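PDB 6SKY: Serine/threonine-protein kinase Tel1 from Chaetomium thermophilum, which probably phosphorylates serine and threonine residues followed by glutamine, using ATP, to activate checkpoint signalling when DNA is damaged. Local coordinates for residues 1684-1687 with 1688-1691; 1674-1677 with 1678-1681. All coordinates share one frame; numbering follows the deposited sequence.

Contact 1: residues 1684-1687 with 1688-1691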
# COMPACT_ATOMS: atom_id res chain seq x y z
N SER A 1684 -6.81 35.69 -56.04
CA SER A 1684 -6.14 34.40 -55.94
C SER A 1684 -6.44 33.48 -57.10
O SER A 1684 -5.93 32.35 -57.12
CB SER A 1684 -6.51 33.70 -54.63
OG SER A 1684 -7.86 33.29 -54.63
N GLY A 1685 -7.24 33.90 -58.07
CA GLY A 1685 -7.57 33.06 -59.19
C GLY A 1685 -6.73 33.36 -60.42
O GLY A 1685 -5.92 34.28 -60.45
N ASP A 1686 -6.94 32.54 -61.44
CA ASP A 1686 -6.40 32.81 -62.77
C ASP A 1686 -7.29 33.86 -63.43
O ASP A 1686 -8.10 34.52 -62.78
CB ASP A 1686 -6.31 31.53 -63.58
CG ASP A 1686 -7.46 30.60 -63.32
OD1 ASP A 1686 -7.78 30.38 -62.14
OD2 ASP A 1686 -8.05 30.08 -64.30
N CYS A 1687 -7.13 34.04 -64.74
CA CYS A 1687 -7.97 35.01 -65.45
C CYS A 1687 -9.44 34.63 -65.34
O CYS A 1687 -10.29 35.46 -65.02
CB CYS A 1687 -7.54 35.10 -66.91
SG CYS A 1687 -8.67 36.04 -67.95
N PHE A 1688 -9.76 33.36 -65.59
CA PHE A 1688 -11.15 32.92 -65.65
C PHE A 1688 -11.84 33.08 -64.31
O PHE A 1688 -12.95 33.61 -64.22
CB PHE A 1688 -11.20 31.47 -66.11
CG PHE A 1688 -12.54 31.05 -66.61
CD1 PHE A 1688 -13.47 31.99 -67.02
CD2 PHE A 1688 -12.88 29.71 -66.67
CE1 PHE A 1688 -14.70 31.61 -67.48
CE2 PHE A 1688 -14.12 29.33 -67.13
CZ PHE A 1688 -15.03 30.28 -67.53
N THR A 1689 -11.19 32.60 -63.25
CA THR A 1689 -11.80 32.63 -61.92
C THR A 1689 -11.97 34.05 -61.42
O THR A 1689 -13.02 34.40 -60.88
CB THR A 1689 -10.95 31.81 -60.97
OG1 THR A 1689 -11.15 30.42 -61.25
CG2 THR A 1689 -11.33 32.08 -59.54
N ALA A 1690 -10.95 34.89 -61.58
CA ALA A 1690 -11.10 36.29 -61.20
C ALA A 1690 -12.18 36.98 -62.01
O ALA A 1690 -12.87 37.86 -61.50
CB ALA A 1690 -9.77 37.02 -61.34
N GLY A 1691 -12.36 36.58 -63.27
CA GLY A 1691 -13.42 37.16 -64.07
C GLY A 1691 -14.80 36.78 -63.57
O GLY A 1691 -15.69 37.63 -63.46
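Asp1686 meets Thr1689 and Ala1690 in a local surface contact at the N-terminus of helix 1687-1706, where a short turn of the alpha solenoid gives way to the helix. The two segments form one continuous stretch. Asp1686 holds the N-cap position, but its carboxylate makes no capping bond to a backbone N-H. Its backbone carbonyl opens the helical ladder instead. Ala1690 N donates to Asp1686 O at 3.1 Å. The next rung follows at once, from Gly1691 N to Cys1687 O at 2.9 Å.

The side chain of Asp1686 takes a different course. CG sits between the backbone N and the carbonyl carbon (chi1 37°), and this brings the carboxylate alongside the first turn of the helix. There it crosses the Thr1689 side chain at about a right angle. Thr1689 OG1 gives Asp1686 OD1 a weak hydrogen bond of 3.5 Å. The other oxygen, OD2, lies beside Phe1688 CB at 3.9 Å. Carboxylate and phenyl planes are steeply inclined, 76° apart, and the two side chains run alongside each other. The ring itself leads away from the turn, and Phe1688 is exposed.

Gly1685 has no side chain, and its backbone lies close to Thr1689. The threonine meets it with CB and the methyl group, while the hydroxyl serves the aspartate. Thr1689 CG2 rests against Gly1685 CA at 3.9 Å.

Contact 2: residues 1674-1677 with 1678-1681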
# COMPACT_ATOMS: atom_id res chain seq x y z
N LEU A 1674 -20.25 34.48 -47.69
CA LEU A 1674 -20.18 34.27 -49.13
C LEU A 1674 -19.46 35.42 -49.83
O LEU A 1674 -18.72 35.20 -50.78
CB LEU A 1674 -21.57 34.10 -49.71
CG LEU A 1674 -22.07 32.67 -49.69
CD1 LEU A 1674 -23.36 32.59 -50.43
CD2 LEU A 1674 -21.05 31.77 -50.31
N LEU A 1675 -19.66 36.65 -49.36
CA LEU A 1675 -18.97 37.77 -49.98
C LEU A 1675 -17.47 37.68 -49.77
O LEU A 1675 -16.70 38.00 -50.68
CB LEU A 1675 -19.51 39.09 -49.44
CG LEU A 1675 -20.89 39.44 -49.98
CD1 LEU A 1675 -21.31 40.79 -49.49
CD2 LEU A 1675 -20.87 39.40 -51.48
N ASN A 1676 -17.03 37.25 -48.59
CA ASN A 1676 -15.59 37.07 -48.39
C ASN A 1676 -15.05 35.93 -49.23
O ASN A 1676 -13.95 36.03 -49.79
CB ASN A 1676 -15.30 36.83 -46.92
CG ASN A 1676 -15.43 38.07 -46.09
OD1 ASN A 1676 -15.89 39.09 -46.57
ND2 ASN A 1676 -15.04 37.99 -44.84
N LEU A 1677 -15.81 34.84 -49.35
CA LEU A 1677 -15.36 33.74 -50.19
C LEU A 1677 -15.24 34.16 -51.64
O LEU A 1677 -14.32 33.73 -52.34
CB LEU A 1677 -16.32 32.56 -50.07
CG LEU A 1677 -16.06 31.60 -48.92
CD1 LEU A 1677 -16.99 30.44 -49.05
CD2 LEU A 1677 -14.65 31.14 -48.96
N ILE A 1678 -16.15 35.00 -52.12
CA ILE A 1678 -16.11 35.44 -53.51
C ILE A 1678 -15.02 36.48 -53.71
O ILE A 1678 -14.34 36.49 -54.73
CB ILE A 1678 -17.48 35.96 -53.94
CG1 ILE A 1678 -18.48 34.81 -54.02
CG2 ILE A 1678 -17.40 36.64 -55.27
CD1 ILE A 1678 -19.89 35.26 -54.25
N LYS A 1679 -14.83 37.37 -52.74
CA LYS A 1679 -13.79 38.38 -52.84
C LYS A 1679 -12.41 37.75 -52.88
O LYS A 1679 -11.53 38.21 -53.61
CB LYS A 1679 -13.89 39.36 -51.68
CG LYS A 1679 -12.81 40.40 -51.67
CD LYS A 1679 -12.78 41.13 -50.35
CE LYS A 1679 -12.38 40.21 -49.23
NZ LYS A 1679 -12.39 40.91 -47.92
N SER A 1680 -12.19 36.70 -52.09
CA SER A 1680 -10.88 36.06 -52.11
C SER A 1680 -10.55 35.44 -53.45
O SER A 1680 -9.39 35.11 -53.69
CB SER A 1680 -10.80 35.00 -51.02
OG SER A 1680 -11.39 33.79 -51.46
N LEU A 1681 -11.53 35.27 -54.33
CA LEU A 1681 -11.29 34.71 -55.65
C LEU A 1681 -10.76 35.73 -56.64
O LEU A 1681 -10.20 35.34 -57.67
CB LEU A 1681 -12.57 34.10 -56.20
CG LEU A 1681 -12.64 32.59 -56.27
CD1 LEU A 1681 -12.22 32.01 -54.96
CD2 LEU A 1681 -14.05 32.19 -56.61
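The backbone from Leu1674 to Lys1679 is regular alpha-helix, with i to i+4 bonds from Ile1678 N to Leu1674 O (2.9 Å), Lys1679 N to Leu1675 O (2.9 Å) and Ser1680 N to Asn1676 O (3.0 Å). One side chain packs against a carbonyl of this ladder and one bonds to it. Ile1678 lies against the Leu1674 carbonyl, with CG1 3.3 Å from Leu1674 O. Its CG1 branch is anti to its own carbonyl carbon (chi1 -69°), which directs it back along the helix.

Ser1680 folds back onto the helix as well. Its OG donates to Leu1677 O at 3.1 Å, from above the carbonyl plane. A valine here has no hydroxyl, and the Leu1677 carbonyl would probably be left without this donor.

Asn1676 and Lys1679 run side by side on the partly exposed face. Their ends stay 4.2 Å apart, Asn1676 OD1 to Lys1679 NZ. The Lys1679 amine instead bonds to the Ser1719 carbonyl, at the end of helix 1710-1719.

The leucines and Ile1678 are buried among neighbouring helices. Leu1674 and Leu1677 pack on helix 1793-1808. Leu1675 touches helix 1710-1719 and, with Ile1678, Leu1697 of helix 1687-1706. An amphipathic helix with its apolar side chains wedged between neighbours is the usual building block of an alpha solenoid.

In the fold
Contacts 1 and 2 follow each other along the chain, with centres about 12 Å apart. Contact 2 lies within helix 1670-1684, and contact 1 forms the turn into helix 1687-1706. They join in a helical hairpin. Thr1689 CG2 packs on Leu1681 CG at 3.6 Å, and Ala1690 CB lies 4.1 Å from Leu1681 O. A hydrogen bond from Ser1684 OG to Ser1680 O also ties contact 1 to contact 2 near the end of helix 1670-1684. The contacts differ in setting, contact 2 being buried and contact 1 on the surface. Both lie away from the nucleotide and magnesium sites of the kinase domain, in the helical part of the chain.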